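Local coordinates for amide synthase (Vibrio cholerae, PDB 1L5A), which probably forms an amide bond in vibriobactin biosynthesis, as a nonribosomal peptide synthetase condensation enzyme, at residues Q139-Q143 with T155-K159. Residues are numbered along the deposited sequence; the frame is centred on the assembly and turned at random.
Sequences QRLSQ and TAAFK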
loop_
_atom_site.group_PDB
_atom_site.type_symbol
_atom_site.label_atom_id
_atom_site.label_comp_id
_atom_site.label_asym_id
_atom_site.label_seq_id
_atom_site.Cartn_x
_atom_site.Cartn_y
_atom_site.Cartn_z
ATOM N N GLN A 139 -10.121 -10.078 -25.496
ATOM C CA GLN A 139 -11.020 -8.988 -25.170
ATOM C C GLN A 139 -10.585 -7.703 -25.889
ATOM O O GLN A 139 -11.416 -6.939 -26.395
ATOM C CB GLN A 139 -11.063 -8.789 -23.650
ATOM C CG GLN A 139 -11.687 -9.964 -22.870
ATOM C CD GLN A 139 -13.081 -10.335 -23.378
ATOM O OE1 GLN A 139 -13.969 -9.484 -23.465
ATOM N NE2 GLN A 139 -13.273 -11.609 -23.724
ATOM N N ARG A 140 -9.281 -7.476 -25.957
ATOM C CA ARG A 140 -8.772 -6.302 -26.638
ATOM C C ARG A 140 -9.157 -6.400 -28.133
ATOM O O ARG A 140 -9.618 -5.431 -28.737
ATOM C CB ARG A 140 -7.256 -6.231 -26.468
ATOM C CG ARG A 140 -6.643 -4.911 -26.900
ATOM C CD ARG A 140 -7.376 -3.740 -26.286
ATOM N NE ARG A 140 -6.781 -2.472 -26.686
ATOM C CZ ARG A 140 -7.390 -1.291 -26.621
ATOM N NH1 ARG A 140 -8.626 -1.195 -26.169
ATOM N NH2 ARG A 140 -6.762 -0.204 -27.032
ATOM N N LEU A 141 -8.999 -7.577 -28.725
ATOM C CA LEU A 141 -9.348 -7.731 -30.129
ATOM C C LEU A 141 -10.805 -7.330 -30.285
ATOM O O LEU A 141 -11.177 -6.606 -31.212
ATOM C CB LEU A 141 -9.149 -9.171 -30.573
ATOM C CG LEU A 141 -9.739 -9.509 -31.930
ATOM C CD1 LEU A 141 -8.957 -8.788 -33.038
ATOM C CD2 LEU A 141 -9.685 -11.034 -32.116
ATOM N N SER A 142 -11.623 -7.815 -29.367
ATOM C CA SER A 142 -13.034 -7.496 -29.355
ATOM C C SER A 142 -13.221 -5.969 -29.295
ATOM O O SER A 142 -13.932 -5.384 -30.110
ATOM C CB SER A 142 -13.675 -8.123 -28.121
ATOM O OG SER A 142 -15.062 -7.878 -28.091
ATOM N N GLN A 143 -12.576 -5.333 -28.319
ATOM C CA GLN A 143 -12.693 -3.900 -28.143
ATOM C C GLN A 143 -12.352 -3.103 -29.388
ATOM O O GLN A 143 -13.121 -2.231 -29.808
ATOM C CB GLN A 143 -11.825 -3.434 -26.978
ATOM C CG GLN A 143 -12.189 -4.100 -25.689
ATOM C CD GLN A 143 -11.315 -3.664 -24.519
ATOM O OE1 GLN A 143 -10.129 -3.353 -24.679
ATOM N NE2 GLN A 143 -11.902 -3.662 -23.326
ATOM N N THR A 155 -10.796 2.671 -26.429
ATOM C CA THR A 155 -10.324 2.955 -25.082
ATOM C C THR A 155 -8.821 2.744 -25.019
ATOM O O THR A 155 -8.186 2.338 -26.001
ATOM C CB THR A 155 -10.957 2.049 -24.040
ATOM O OG1 THR A 155 -10.498 0.704 -24.235
ATOM C CG2 THR A 155 -12.452 2.107 -24.160
ATOM N N ALA A 156 -8.266 2.985 -23.842
ATOM C CA ALA A 156 -6.842 2.877 -23.638
ATOM C C ALA A 156 -6.225 1.541 -24.023
ATOM O O ALA A 156 -6.839 0.472 -23.911
ATOM C CB ALA A 156 -6.508 3.209 -22.203
ATOM N N ALA A 157 -4.984 1.652 -24.474
ATOM C CA ALA A 157 -4.149 0.550 -24.900
ATOM C C ALA A 157 -3.492 -0.136 -23.693
ATOM O O ALA A 157 -3.481 0.404 -22.589
ATOM C CB ALA A 157 -3.071 1.090 -25.811
ATOM N N PHE A 158 -2.945 -1.323 -23.915
ATOM C CA PHE A 158 -2.252 -2.048 -22.862
ATOM C C PHE A 158 -1.069 -1.167 -22.457
ATOM O O PHE A 158 -0.513 -0.465 -23.299
ATOM C CB PHE A 158 -1.726 -3.377 -23.410
ATOM C CG PHE A 158 -2.801 -4.385 -23.716
ATOM C CD1 PHE A 158 -2.834 -5.035 -24.953
ATOM C CD2 PHE A 158 -3.748 -4.731 -22.754
ATOM C CE1 PHE A 158 -3.792 -6.015 -25.228
ATOM C CE2 PHE A 158 -4.711 -5.712 -23.011
ATOM C CZ PHE A 158 -4.737 -6.358 -24.256
ATOM N N LYS A 159 -0.688 -1.191 -21.187
ATOM C CA LYS A 159 0.452 -0.404 -20.733
ATOM C C LYS A 159 1.695 -1.122 -21.271
ATOM O O LYS A 159 1.653 -2.313 -21.531
ATOM C CB LYS A 159 0.506 -0.386 -19.207
ATOM C CG LYS A 159 -0.765 0.109 -18.511
ATOM C CD LYS A 159 -0.744 1.606 -18.270
ATOM C CE LYS A 159 -2.033 2.083 -17.589
ATOM N NZ LYS A 159 -2.357 1.405 -16.285
#
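Arg140 leaves its helix with CG anti to the backbone N (chi1 -169°), which sets CG beside the ring of Phe158; a bend about CB-CG (chi2 50°) then turns CD and the guanidinium toward Thr155. Phe158 turns its own CG away from its carbonyl carbon (chi1 -70°), and the ring reaches back to the helix. There Phe158 CZ lies 3.4 Å from Arg140 CB. Arg140 CG is almost as near, and Arg140 CD stands over one face of the ring, so aliphatic carbons meet an aromatic surface; the guanidinium and ring planes are steeply inclined, not stacked. Arginine suits this place because its aliphatic stem and its polar end do separate jobs, and phenylalanine offers the stem a flat nonpolar surface. Arg140 NH2 donates to Thr155 O at 3.1 Å, nearly in the guanidinium plane though above that of the carbonyl. Arg140 NH1 gives a weak bond to Thr155 OG1 at 3.3 Å, so threonine serves with both carbonyl and hydroxyl. One turn on along the helix, Gln143 OE1, a neutral amide oxygen, accepts from Arg140 NH1 at 3.0 Å and helps fix the rotation of the group. Over one guanidinium face sits Ala156 O, too poorly angled for a hydrogen bond. The strongest partner is Glu48, which forms a salt bridge with Arg140 NH2 and also accepts from Phe158 N; its carboxylate thus ties the arginine and the loop together. This surface contact fastens the connection between helices 131-150 and 161-172 back onto the first of them, beside helix 35-47, where Thr45 touches Arg140.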